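Local coordinates for protein superoxide dismutase [Cu-Zn] (Bacteroidetes bacterium GWA2_30_7, PDB 7B4O) that probably catalyses the dismutation of superoxide to oxygen and hydrogen peroxide as a Cu,Zn-type enzyme, here with zinc in both metal sites of its active centre, at residues G4-A9 against I110-E115; A9-Y14 against G147-G152; Y19-V24 against A142-G147; S30-K35 against E104-M109; N41-G46 against I93-N98. All coordinates share one frame; numbering follows the deposited sequence.

Interaction 1 (G4-A9 against I110-E115). With ZN (zinc ion), chain H.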
# COMPACT_ATOMS: atom_id res chain seq x y z
N GLY A 4 -3.47 15.98 11.91
CA GLY A 4 -4.43 16.49 10.89
C GLY A 4 -5.14 15.35 10.17
O GLY A 4 -4.52 14.27 10.03
N LYS A 5 -6.38 15.57 9.73
CA LYS A 5 -7.20 14.55 9.03
C LYS A 5 -6.62 14.29 7.64
O LYS A 5 -6.26 15.25 6.95
CB LYS A 5 -8.67 14.99 8.97
CG LYS A 5 -9.39 14.85 10.30
CD LYS A 5 -10.84 15.28 10.29
CE LYS A 5 -11.67 14.60 9.21
NZ LYS A 5 -13.12 14.71 9.48
N THR A 6 -6.55 13.03 7.25
CA THR A 6 -6.13 12.61 5.89
C THR A 6 -7.03 13.29 4.85
O THR A 6 -8.27 13.14 4.96
CB THR A 6 -6.15 11.09 5.75
OG1 THR A 6 -5.29 10.56 6.76
CG2 THR A 6 -5.73 10.62 4.38
N GLN A 7 -6.43 14.02 3.90
CA GLN A 7 -7.13 14.74 2.80
C GLN A 7 -6.84 14.06 1.47
O GLN A 7 -7.51 14.38 0.48
CB GLN A 7 -6.63 16.18 2.69
CG GLN A 7 -6.88 17.03 3.93
CD GLN A 7 -8.34 17.11 4.27
OE1 GLN A 7 -8.77 16.68 5.34
NE2 GLN A 7 -9.13 17.65 3.35
N LYS A 8 -5.84 13.18 1.42
CA LYS A 8 -5.34 12.60 0.16
C LYS A 8 -4.89 11.17 0.41
O LYS A 8 -4.23 10.90 1.44
CB LYS A 8 -4.20 13.44 -0.41
CG LYS A 8 -3.62 12.94 -1.72
CD LYS A 8 -2.62 13.89 -2.31
CE LYS A 8 -1.83 13.27 -3.44
NZ LYS A 8 -0.78 14.19 -3.94
N ALA A 9 -5.23 10.27 -0.51
CA ALA A 9 -4.72 8.89 -0.50
C ALA A 9 -4.10 8.62 -1.86
O ALA A 9 -4.53 9.21 -2.85
CB ALA A 9 -5.81 7.90 -0.18
N ILE A 110 -16.68 6.98 -0.71
CA ILE A 110 -15.36 6.61 -0.14
C ILE A 110 -14.89 7.70 0.84
O ILE A 110 -15.10 8.90 0.57
CB ILE A 110 -14.34 6.28 -1.26
CG1 ILE A 110 -14.04 7.45 -2.18
CG2 ILE A 110 -14.81 5.06 -2.05
CD1 ILE A 110 -13.24 7.04 -3.40
N VAL A 111 -14.32 7.27 1.97
CA VAL A 111 -13.78 8.17 3.02
C VAL A 111 -12.41 7.65 3.46
O VAL A 111 -12.04 6.53 3.07
CB VAL A 111 -14.74 8.30 4.22
CG1 VAL A 111 -16.07 8.92 3.80
CG2 VAL A 111 -14.98 6.97 4.90
N PHE A 112 -11.68 8.44 4.27
CA PHE A 112 -10.30 8.14 4.71
C PHE A 112 -10.24 7.86 6.22
O PHE A 112 -9.12 7.72 6.74
CB PHE A 112 -9.36 9.29 4.37
CG PHE A 112 -9.35 9.69 2.91
CD1 PHE A 112 -9.31 8.74 1.91
CD2 PHE A 112 -9.38 11.03 2.55
CE1 PHE A 112 -9.32 9.12 0.57
CE2 PHE A 112 -9.37 11.40 1.21
CZ PHE A 112 -9.35 10.45 0.23
N GLU A 113 -11.38 7.78 6.90
CA GLU A 113 -11.40 7.53 8.37
C GLU A 113 -12.63 6.69 8.71
O GLU A 113 -13.58 6.72 7.92
CB GLU A 113 -11.36 8.85 9.15
CG GLU A 113 -12.50 9.79 8.84
CD GLU A 113 -12.61 10.96 9.81
OE1 GLU A 113 -13.75 11.34 10.16
OE2 GLU A 113 -11.55 11.47 10.22
N GLY A 114 -12.57 5.96 9.83
CA GLY A 114 -13.67 5.14 10.35
C GLY A 114 -13.83 3.83 9.60
O GLY A 114 -12.89 3.45 8.86
N GLU A 115 -14.99 3.18 9.75
CA GLU A 115 -15.29 1.80 9.29
C GLU A 115 -15.24 1.70 7.76
O GLU A 115 -14.86 0.63 7.25
CB GLU A 115 -16.67 1.35 9.79
CG GLU A 115 -16.73 1.19 11.30
CD GLU A 115 -18.09 0.80 11.86
OE1 GLU A 115 -18.98 0.43 11.07
OE2 GLU A 115 -18.25 0.87 13.10
ZN ZN H . -18.91 -1.09 9.73
O HOH W 1 -6.52 8.35 7.40

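Interaction 2 (A9-Y14 against G147-G152)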
# COMPACT_ATOMS: atom_id res chain seq x y z
N ALA A 9 -5.23 10.27 -0.51
CA ALA A 9 -4.72 8.89 -0.50
C ALA A 9 -4.10 8.62 -1.86
O ALA A 9 -4.53 9.21 -2.85
CB ALA A 9 -5.81 7.90 -0.18
N VAL A 10 -3.09 7.76 -1.86
CA VAL A 10 -2.31 7.46 -3.08
C VAL A 10 -2.19 5.94 -3.18
O VAL A 10 -1.91 5.29 -2.18
CB VAL A 10 -0.93 8.14 -3.04
CG1 VAL A 10 -0.14 7.80 -4.30
CG2 VAL A 10 -1.05 9.65 -2.88
N CYS A 11 -2.32 5.43 -4.40
CA CYS A 11 -2.18 3.99 -4.68
C CYS A 11 -1.35 3.82 -5.94
O CYS A 11 -1.78 4.28 -7.02
CB CYS A 11 -3.53 3.34 -4.86
SG CYS A 11 -3.39 1.56 -5.13
N VAL A 12 -0.19 3.20 -5.78
CA VAL A 12 0.64 2.81 -6.95
C VAL A 12 0.29 1.36 -7.25
O VAL A 12 0.36 0.51 -6.34
CB VAL A 12 2.13 3.00 -6.68
CG1 VAL A 12 2.95 2.57 -7.89
CG2 VAL A 12 2.44 4.43 -6.28
N ILE A 13 -0.12 1.09 -8.49
CA ILE A 13 -0.49 -0.31 -8.83
C ILE A 13 0.64 -0.95 -9.61
O ILE A 13 1.36 -0.27 -10.40
CB ILE A 13 -1.86 -0.45 -9.50
CG1 ILE A 13 -1.87 0.17 -10.89
CG2 ILE A 13 -2.96 0.07 -8.59
CD1 ILE A 13 -3.13 -0.18 -11.65
N TYR A 14 0.80 -2.23 -9.33
CA TYR A 14 1.83 -3.10 -9.93
C TYR A 14 1.12 -4.28 -10.56
O TYR A 14 0.08 -4.73 -10.09
CB TYR A 14 2.83 -3.51 -8.86
CG TYR A 14 3.62 -2.34 -8.35
CD1 TYR A 14 4.75 -1.90 -9.02
CD2 TYR A 14 3.21 -1.64 -7.23
CE1 TYR A 14 5.47 -0.81 -8.56
CE2 TYR A 14 3.92 -0.56 -6.76
CZ TYR A 14 5.05 -0.14 -7.43
OH TYR A 14 5.75 0.93 -6.96
N GLY A 147 -2.63 -2.79 -5.99
CA GLY A 147 -1.84 -1.87 -5.17
C GLY A 147 -2.54 -1.59 -3.86
O GLY A 147 -3.73 -1.87 -3.77
N VAL A 148 -1.81 -1.06 -2.90
CA VAL A 148 -2.35 -0.73 -1.57
C VAL A 148 -2.53 0.78 -1.46
O VAL A 148 -1.67 1.54 -1.89
CB VAL A 148 -1.48 -1.31 -0.44
CG1 VAL A 148 -2.01 -0.92 0.94
CG2 VAL A 148 -1.37 -2.82 -0.58
N ILE A 149 -3.66 1.20 -0.92
CA ILE A 149 -4.03 2.63 -0.78
C ILE A 149 -3.39 3.18 0.49
O ILE A 149 -3.69 2.68 1.60
CB ILE A 149 -5.56 2.77 -0.77
CG1 ILE A 149 -6.18 2.18 -2.03
CG2 ILE A 149 -5.95 4.24 -0.58
CD1 ILE A 149 -7.70 2.01 -1.95
N GLY A 150 -2.54 4.18 0.32
CA GLY A 150 -1.80 4.79 1.43
C GLY A 150 -2.20 6.23 1.70
O GLY A 150 -2.85 6.86 0.85
N ILE A 151 -1.74 6.73 2.84
CA ILE A 151 -1.98 8.13 3.28
C ILE A 151 -1.03 9.05 2.52
O ILE A 151 0.19 8.83 2.60
CB ILE A 151 -1.80 8.21 4.81
CG1 ILE A 151 -2.86 7.38 5.52
CG2 ILE A 151 -1.79 9.65 5.28
CD1 ILE A 151 -2.60 7.16 6.98
N GLY A 152 -1.58 10.05 1.84
CA GLY A 152 -0.80 11.10 1.15
C GLY A 152 -0.68 12.36 1.97
O GLY A 152 -1.44 12.52 2.93
O HOH W 2 0.66 2.23 -3.24
O HOH W 3 0.95 -0.74 -4.01

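Interaction 3 (Y19-V24 against A142-G147)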
# COMPACT_ATOMS: atom_id res chain seq x y z
N TYR A 19 1.01 -10.00 -16.37
CA TYR A 19 0.58 -8.71 -16.95
C TYR A 19 1.67 -7.65 -16.80
O TYR A 19 2.68 -7.92 -16.14
CB TYR A 19 -0.75 -8.30 -16.32
CG TYR A 19 -1.87 -9.27 -16.62
CD1 TYR A 19 -2.56 -9.21 -17.82
CD2 TYR A 19 -2.19 -10.30 -15.74
CE1 TYR A 19 -3.56 -10.12 -18.12
CE2 TYR A 19 -3.19 -11.21 -16.03
CZ TYR A 19 -3.88 -11.12 -17.23
OH TYR A 19 -4.88 -12.01 -17.51
N LYS A 20 1.45 -6.47 -17.38
CA LYS A 20 2.43 -5.35 -17.40
C LYS A 20 1.75 -4.05 -16.97
O LYS A 20 2.33 -2.98 -17.16
CB LYS A 20 3.05 -5.21 -18.79
CG LYS A 20 2.06 -4.97 -19.91
CD LYS A 20 2.64 -4.56 -21.25
CE LYS A 20 1.54 -4.21 -22.24
NZ LYS A 20 2.07 -3.62 -23.49
N VAL A 21 0.55 -4.14 -16.40
CA VAL A 21 -0.27 -2.94 -16.03
C VAL A 21 0.39 -2.22 -14.85
O VAL A 21 0.68 -2.87 -13.84
CB VAL A 21 -1.71 -3.35 -15.70
CG1 VAL A 21 -2.51 -2.16 -15.19
CG2 VAL A 21 -2.41 -4.01 -16.88
N THR A 22 0.59 -0.91 -14.99
CA THR A 22 1.19 -0.04 -13.96
C THR A 22 0.39 1.26 -13.87
O THR A 22 -0.40 1.54 -14.78
CB THR A 22 2.65 0.29 -14.28
OG1 THR A 22 2.69 1.04 -15.51
CG2 THR A 22 3.52 -0.94 -14.40
N GLY A 23 0.59 2.03 -12.81
CA GLY A 23 0.03 3.38 -12.77
C GLY A 23 -0.16 3.88 -11.37
O GLY A 23 0.25 3.20 -10.40
N VAL A 24 -0.77 5.05 -11.29
CA VAL A 24 -0.99 5.76 -10.01
C VAL A 24 -2.45 6.20 -9.95
O VAL A 24 -2.98 6.72 -10.96
CB VAL A 24 -0.03 6.96 -9.85
CG1 VAL A 24 -0.25 7.67 -8.53
CG2 VAL A 24 1.42 6.54 -10.01
N ALA A 142 -10.12 -11.94 -14.42
CA ALA A 142 -8.82 -12.05 -13.72
C ALA A 142 -8.36 -10.67 -13.23
O ALA A 142 -8.84 -9.61 -13.71
CB ALA A 142 -7.80 -12.67 -14.63
N ARG A 143 -7.43 -10.70 -12.28
CA ARG A 143 -6.83 -9.49 -11.68
C ARG A 143 -5.51 -9.22 -12.40
O ARG A 143 -4.64 -10.11 -12.38
CB ARG A 143 -6.63 -9.73 -10.19
CG ARG A 143 -7.92 -10.14 -9.49
CD ARG A 143 -7.74 -10.52 -8.03
NE ARG A 143 -9.05 -10.93 -7.53
CZ ARG A 143 -9.44 -10.87 -6.27
NH1 ARG A 143 -8.64 -10.44 -5.31
NH2 ARG A 143 -10.67 -11.26 -5.97
N VAL A 144 -5.40 -8.07 -13.04
CA VAL A 144 -4.21 -7.74 -13.87
C VAL A 144 -3.26 -6.84 -13.08
O VAL A 144 -2.09 -6.72 -13.49
CB VAL A 144 -4.59 -7.11 -15.23
CG1 VAL A 144 -5.48 -8.05 -16.01
CG2 VAL A 144 -5.20 -5.74 -15.13
N ALA A 145 -3.72 -6.20 -12.01
CA ALA A 145 -2.86 -5.29 -11.23
C ALA A 145 -3.42 -5.12 -9.83
O ALA A 145 -4.64 -5.28 -9.65
CB ALA A 145 -2.69 -3.97 -11.94
N CYS A 146 -2.54 -4.82 -8.88
CA CYS A 146 -2.89 -4.72 -7.45
C CYS A 146 -2.04 -3.59 -6.87
O CYS A 146 -0.84 -3.49 -7.19
CB CYS A 146 -2.62 -6.03 -6.72
SG CYS A 146 -3.19 -6.10 -5.01
N GLY A 147 -2.63 -2.79 -5.99
CA GLY A 147 -1.84 -1.87 -5.17
C GLY A 147 -2.54 -1.59 -3.86
O GLY A 147 -3.73 -1.87 -3.77

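Interaction 4 (S30-K35 against E104-M109). With ZN (zinc ion), chain G.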
# COMPACT_ATOMS: atom_id res chain seq x y z
N SER A 30 -12.76 16.57 -1.84
CA SER A 30 -13.34 17.77 -2.51
C SER A 30 -14.59 18.19 -1.74
O SER A 30 -15.03 17.43 -0.86
CB SER A 30 -13.63 17.51 -3.96
OG SER A 30 -14.69 16.58 -4.10
N ASP A 31 -15.14 19.36 -2.08
CA ASP A 31 -16.39 19.89 -1.47
C ASP A 31 -17.51 18.86 -1.65
O ASP A 31 -18.29 18.67 -0.70
CB ASP A 31 -16.80 21.25 -2.04
CG ASP A 31 -16.61 21.43 -3.54
OD1 ASP A 31 -16.68 20.43 -4.28
OD2 ASP A 31 -16.39 22.58 -3.94
N ASP A 32 -17.56 18.21 -2.81
CA ASP A 32 -18.68 17.36 -3.28
C ASP A 32 -18.41 15.87 -3.03
O ASP A 32 -19.28 15.06 -3.41
CB ASP A 32 -19.03 17.63 -4.75
CG ASP A 32 -17.86 17.66 -5.72
OD1 ASP A 32 -16.72 17.44 -5.27
OD2 ASP A 32 -18.11 17.92 -6.92
N GLY A 33 -17.28 15.50 -2.43
CA GLY A 33 -16.95 14.09 -2.12
C GLY A 33 -15.46 13.82 -2.21
O GLY A 33 -14.68 14.60 -1.66
N VAL A 34 -15.08 12.74 -2.88
CA VAL A 34 -13.65 12.38 -3.09
C VAL A 34 -13.39 12.29 -4.60
O VAL A 34 -14.07 11.52 -5.28
CB VAL A 34 -13.26 11.09 -2.35
CG1 VAL A 34 -11.88 10.58 -2.78
CG2 VAL A 34 -13.32 11.31 -0.84
N LYS A 35 -12.45 13.08 -5.08
CA LYS A 35 -12.02 13.05 -6.49
C LYS A 35 -11.07 11.86 -6.68
O LYS A 35 -9.98 11.83 -6.05
CB LYS A 35 -11.35 14.36 -6.90
CG LYS A 35 -10.94 14.43 -8.36
CD LYS A 35 -10.21 15.70 -8.68
CE LYS A 35 -9.80 15.82 -10.13
NZ LYS A 35 -9.25 17.16 -10.41
N GLU A 104 -11.30 10.04 -14.16
CA GLU A 104 -11.55 11.09 -13.15
C GLU A 104 -13.04 11.09 -12.86
O GLU A 104 -13.83 11.22 -13.80
CB GLU A 104 -11.07 12.42 -13.72
CG GLU A 104 -11.05 13.57 -12.77
CD GLU A 104 -10.53 14.81 -13.48
OE1 GLU A 104 -11.01 15.89 -13.12
OE2 GLU A 104 -9.66 14.68 -14.42
N TYR A 105 -13.42 10.97 -11.60
CA TYR A 105 -14.84 11.15 -11.20
C TYR A 105 -14.87 11.45 -9.71
O TYR A 105 -13.87 11.24 -9.00
CB TYR A 105 -15.70 9.94 -11.59
CG TYR A 105 -15.68 8.81 -10.60
CD1 TYR A 105 -14.62 7.92 -10.55
CD2 TYR A 105 -16.71 8.66 -9.68
CE1 TYR A 105 -14.59 6.90 -9.62
CE2 TYR A 105 -16.70 7.63 -8.75
CZ TYR A 105 -15.64 6.75 -8.72
OH TYR A 105 -15.60 5.74 -7.81
N ILE A 106 -16.02 11.95 -9.26
CA ILE A 106 -16.29 12.30 -7.85
C ILE A 106 -17.10 11.17 -7.23
O ILE A 106 -18.25 10.93 -7.67
CB ILE A 106 -17.02 13.65 -7.75
CG1 ILE A 106 -16.25 14.78 -8.44
CG2 ILE A 106 -17.32 13.96 -6.30
CD1 ILE A 106 -14.84 14.97 -7.93
N ASP A 107 -16.53 10.52 -6.23
CA ASP A 107 -17.18 9.44 -5.46
C ASP A 107 -17.71 10.03 -4.16
O ASP A 107 -16.97 10.72 -3.46
CB ASP A 107 -16.20 8.29 -5.24
CG ASP A 107 -16.91 7.05 -4.75
OD1 ASP A 107 -17.33 7.04 -3.58
OD2 ASP A 107 -17.03 6.12 -5.53
N LYS A 108 -18.98 9.76 -3.85
CA LYS A 108 -19.67 10.34 -2.67
C LYS A 108 -19.69 9.34 -1.51
O LYS A 108 -20.26 9.69 -0.46
CB LYS A 108 -21.07 10.78 -3.08
CG LYS A 108 -21.09 11.92 -4.08
CD LYS A 108 -22.41 12.66 -4.14
CE LYS A 108 -22.29 14.03 -4.78
NZ LYS A 108 -21.87 15.06 -3.80
N MET A 109 -19.09 8.17 -1.65
CA MET A 109 -19.15 7.08 -0.64
C MET A 109 -17.79 6.84 0.02
O MET A 109 -17.77 6.48 1.21
CB MET A 109 -19.66 5.79 -1.27
CG MET A 109 -21.07 5.90 -1.79
SD MET A 109 -21.88 4.30 -1.81
CE MET A 109 -23.56 4.75 -2.26
ZN ZN G . -9.18 13.96 -16.47

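Interaction 5 (N41-G46 against I93-N98)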
# COMPACT_ATOMS: atom_id res chain seq x y z
N ASN A 41 -1.12 2.50 -17.39
CA ASN A 41 -0.54 2.10 -18.70
C ASN A 41 -0.46 0.57 -18.76
O ASN A 41 -0.56 -0.10 -17.72
CB ASN A 41 0.83 2.73 -18.89
CG ASN A 41 0.78 4.24 -18.94
OD1 ASN A 41 0.40 4.82 -19.96
ND2 ASN A 41 1.11 4.89 -17.84
N GLY A 42 -0.26 0.05 -19.96
CA GLY A 42 -0.02 -1.38 -20.19
C GLY A 42 -1.29 -2.20 -20.21
O GLY A 42 -1.19 -3.44 -20.16
N LEU A 43 -2.46 -1.55 -20.31
CA LEU A 43 -3.77 -2.25 -20.34
C LEU A 43 -4.14 -2.63 -21.78
O LEU A 43 -3.86 -1.87 -22.69
CB LEU A 43 -4.85 -1.36 -19.75
CG LEU A 43 -4.90 -1.34 -18.23
CD1 LEU A 43 -5.66 -0.13 -17.76
CD2 LEU A 43 -5.50 -2.62 -17.68
N SER A 44 -4.83 -3.76 -21.93
CA SER A 44 -5.49 -4.08 -23.22
C SER A 44 -6.52 -2.99 -23.49
O SER A 44 -7.19 -2.52 -22.57
CB SER A 44 -6.08 -5.47 -23.24
OG SER A 44 -7.07 -5.62 -22.24
N PRO A 45 -6.65 -2.51 -24.74
CA PRO A 45 -7.65 -1.49 -25.05
C PRO A 45 -9.05 -1.95 -24.63
O PRO A 45 -9.36 -3.12 -24.77
CB PRO A 45 -7.54 -1.32 -26.57
CG PRO A 45 -6.10 -1.68 -26.84
CD PRO A 45 -5.82 -2.84 -25.91
N GLY A 46 -9.84 -1.01 -24.12
CA GLY A 46 -11.25 -1.23 -23.73
C GLY A 46 -11.46 -1.09 -22.23
O GLY A 46 -10.60 -0.49 -21.54
N ILE A 93 -12.42 1.41 -15.80
CA ILE A 93 -11.47 2.35 -16.43
C ILE A 93 -11.28 1.90 -17.89
O ILE A 93 -11.22 0.69 -18.14
CB ILE A 93 -10.16 2.45 -15.63
CG1 ILE A 93 -9.30 3.58 -16.17
CG2 ILE A 93 -9.43 1.12 -15.58
CD1 ILE A 93 -8.14 3.96 -15.29
N THR A 94 -11.23 2.86 -18.80
CA THR A 94 -11.12 2.60 -20.25
C THR A 94 -9.68 2.89 -20.68
O THR A 94 -9.20 4.01 -20.46
CB THR A 94 -12.13 3.42 -21.05
OG1 THR A 94 -13.43 3.06 -20.58
CG2 THR A 94 -12.04 3.16 -22.54
N ALA A 95 -9.05 1.89 -21.30
CA ALA A 95 -7.72 2.02 -21.93
C ALA A 95 -7.90 2.35 -23.42
O ALA A 95 -8.75 1.73 -24.07
CB ALA A 95 -6.91 0.77 -21.71
N ASP A 96 -7.09 3.29 -23.92
CA ASP A 96 -7.06 3.68 -25.35
C ASP A 96 -6.26 2.64 -26.15
O ASP A 96 -5.82 1.61 -25.58
CB ASP A 96 -6.53 5.10 -25.51
CG ASP A 96 -5.06 5.32 -25.17
OD1 ASP A 96 -4.32 4.33 -25.12
OD2 ASP A 96 -4.68 6.49 -24.97
N GLU A 97 -6.08 2.90 -27.44
CA GLU A 97 -5.46 1.93 -28.38
C GLU A 97 -3.99 1.68 -27.99
O GLU A 97 -3.44 0.65 -28.43
CB GLU A 97 -5.64 2.39 -29.82
CG GLU A 97 -4.82 3.60 -30.20
CD GLU A 97 -4.95 3.99 -31.67
OE1 GLU A 97 -4.53 3.19 -32.55
OE2 GLU A 97 -5.47 5.09 -31.94
N ASN A 98 -3.38 2.56 -27.21
CA ASN A 98 -1.96 2.46 -26.77
C ASN A 98 -1.85 1.84 -25.37
O ASN A 98 -0.72 1.68 -24.88
CB ASN A 98 -1.27 3.83 -26.79
CG ASN A 98 -1.46 4.57 -28.10
OD1 ASN A 98 -1.80 5.76 -28.12
ND2 ASN A 98 -1.23 3.88 -29.20
O HOH W 4 0.36 1.48 -22.40

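Interaction 1 (G4-A9 against I110-E115)
The two backbones come nearest at Thr6 and Phe112, whose CA atoms lie 6.2 Å apart, and most of both segments is loop. Phe112 carries the contact. Its CG is anti to its carbonyl carbon (chi1 -55°), and this sends the ring along the backbone of Thr6 to Ala9. Thr6 O meets the ring at its edge, near the plane, 3.4 Å from Phe112 CD2. The Thr6 and Phe112 side chains cross at about a right angle, with Thr6 CG2 packed on Phe112 CB. Ala9 CB lies 3.8 Å from Phe112 CE1. A water links the Thr6 side chain to the Phe112 backbone: it lies 2.6 Å from Thr6 OG1 and donates to Phe112 O. At the surface, Lys5 bends at chi3 and crosses Glu113 obliquely, forming a salt bridge, 3.5 Å from Lys5 NZ to Glu113 OE1, whose hydrogen bond is weak. Glu115 OE1 binds a zinc ion at 2.0 Å. The contact fastens the N-terminal arm to the long loop between strands 101-107 and 122-126. Phe112 packs on Phe27 of strand 22-30 and Val34 of strand 33-41, while Thr6 touches Ile151 of strand 143-151, so the loop lies against one end of the beta barrel.

Interaction 2 (A9-Y14 against G147-G152)
Cys11 holds SG anti to its backbone N (chi1 -178°), which lays the sulfur along the neighbouring strand, 3.5 Å from Gly147 C. Ile149 has CG1 anti to its carbonyl carbon (chi1 -57°) and CG2 anti to its backbone N. Its two branches therefore serve two partners: CG1 packs on Cys11 CB, and CG2 lies 3.7 Å from Ala9 CB. Ile13 CG2 lies beside Gly147 N, while the CG1 branch leads away.

The strands run antiparallel, their axes 4.5 Å apart at closest approach. Val10 and Gly150 form a hydrogen-bonded pair. Val10 N donates to Gly150 O at 2.9 Å, and Gly150 N returns the bond to Val10 O at 2.8 Å, nearly straight at 172°. Each donor stands above the plane of the carbonyl it meets. Past this pair two waters take the place of direct bonds. One accepts from Val12 N and donates to Val148 O; the other accepts from Val148 N and donates to Val12 O at 2.7 Å. Gly147 fits close here, its CA 3.4 Å from Val12 O in a CA-H...O contact. A CB on it would clash with that oxygen and with the sulfur of Cys11.

This pairing joins the first and last strands of the Cu,Zn superoxide dismutase beta barrel. Strand 22-30 bonds the other edge of strand 8-15, and Met123 of strand 122-126 packs on Cys11 and Ile149. At the dimer interface, Tyr14 stacks on Tyr14 and Val148 packs on Val148 of the second subunit.

Interaction 3 (Y19-V24 against A142-G147)
The ring of Tyr19 carries a methyl group over the centre of one face. Val144 CG1 sits 3.5 Å from the ring centroid, only 11° off the normal, in a well-centred CH-pi contact. Arg143 O approaches the ring obliquely near CE2, 4.1 Å away. At the far tip, Tyr19 OH just reaches Ala142 CB. Tyr19 has CG anti to its carbonyl carbon (chi1 -63°), and its side chain crosses that of Val144 at about a right angle. Tyr19 CB also lies 3.5 Å from Val144 O, so the tyrosine touches both the backbone and the side chain of Val144.

Val144 divides its branches. CG1, anti to its carbonyl carbon (chi1 -58°), goes to the ring. CG2 takes the crowded position between the backbone N and carbonyl carbon and meets Val21 CG2 at 3.7 Å. Val21 also splits its branches between two partners: CG2 meets Val144, and Val21 CG1, anti to the backbone N, packs on Ala145 CB at 3.7 Å.

Val144 and Ala145, although consecutive, both point toward segment 19-24, because the strand is irregular here. Both also face Val125 of strand 122-126, which makes a classic beta bulge in strand 143-151. The contact lies at one end of the beta barrel, where the chain enters strand 22-30.

Lys127 lies against both Tyr19 and Val144, and Val21 touches Leu43 and Ile13. Arg143 points the other way. Arg143 NH1 donates to Gly63 O and Gly67 O, and the side chain lies about 6 Å from a bound zinc. Nearby, Cys146 forms the disulfide with Cys58.

Interaction 4 (S30-K35 against E104-M109)
Lys108 NZ donates to Asp32 O at 2.6 Å, in the carbonyl plane and on a lone pair. The chi4 bend (-85°) brings the ammonium there. Asp32 belongs to a type I beta turn, Ser30 to Gly33, that joins strands 22-30 and 33-41 of the beta barrel; the latter pairs antiparallel with strand 101-107. Val34 and Asp107 form a hydrogen-bonded pair: Val34 N to Asp107 O and Asp107 N to Val34 O are both 2.8 Å, each in the carbonyl plane. Ser30 OG donates to Asp32 OD1 over a very short 2.5 Å.

Asp107 OD2 takes the Tyr105 hydroxyl on its anti lone pair, and OD1 accepts from Met109 N, an Asx turn, and also from Ile110 N. Arg85 adds a salt bridge to OD2.

On the face of Lys35 and Ile106, extended Lys35 crosses Glu104 obliquely in a 3.5 Å salt bridge, NZ to OE1. Glu104 OE2 binds a zinc ion at 2.2 Å, with His102 as second ligand. The metal and the Lys35 ammonium would both favour a charged carboxylate. Ile106 packs between Asp32 and Lys35: its CG2 lies 3.7 Å from Asp32 OD1, and its CD1 3.7 Å from Lys35 CB.

Interaction 5 (N41-G46 against I93-N98)
Ala95 CB sits at the centre of the contact. It lies 3.6 Å from Leu43 CB and 3.4 Å from Ser44 O. Leu43 points its CB at Ala95, and chi1 of -80° sets CG anti to the carbonyl carbon. Pro45 lies alongside the chain that leaves the strand. Its CG is 3.5 Å from Asp96 O, and its CA makes a CA-H...O contact with Ala95 O.

Two backbone bonds fix the pair. Gly46 N donates to Ala95 O at 2.9 Å, in the carbonyl plane and on a lone pair. Ala95 N donates to Gly46 O at 2.9 Å, from above the carbonyl plane. Both are nearly straight, at 170°. Gly46 and Ala95 thus form an antiparallel hydrogen-bonded pair, the start of the pairing between strands 46-53 and 89-95 in the beta barrel of this family. Gly46 has a positive phi of 114°, with backbone angles at which a CB would collide with Pro45 O.

A water bridges the two segments, accepting from Gly42 N and donating to Asn98 O at 2.7 Å. The chain beyond Ala95 is shaped by an Asx turn: Asp96 OD1 accepts from Asn98 N at 2.9 Å, and it also accepts from Lys100 N. On the loop side, Ser44 O accepts from His48, and Leu43 bonds through its backbone to Gly99. Ala101 of strand 101-107 packs on Leu43, Ile93 and Ala95.

How the interactions relate
All five contacts reach one antiparallel beta barrel. Interactions 1 and 2 share Ala9, and Lys8 O lies 2.8 Å from Gly152 N, a probable hydrogen bond. Interactions 2 and 3 share Gly147 and follow strand 143-151 from the dimer interface to the bulge. Interaction 4 touches interaction 1 where Val34 CG1 packs 3.9 Å from Phe112 CZ. Interaction 5 meets interaction 3 through Val21 CG2 and Leu43 CD2, 3.5 Å apart. Interactions 1 and 5 lie on opposite sides of the chain's centre, their centres about 30 Å apart. Interaction 3 comes closest to the paired metals, with the Arg143 side chain about 6 Å from a zinc; the zincs of interactions 1 and 4 are separate ions.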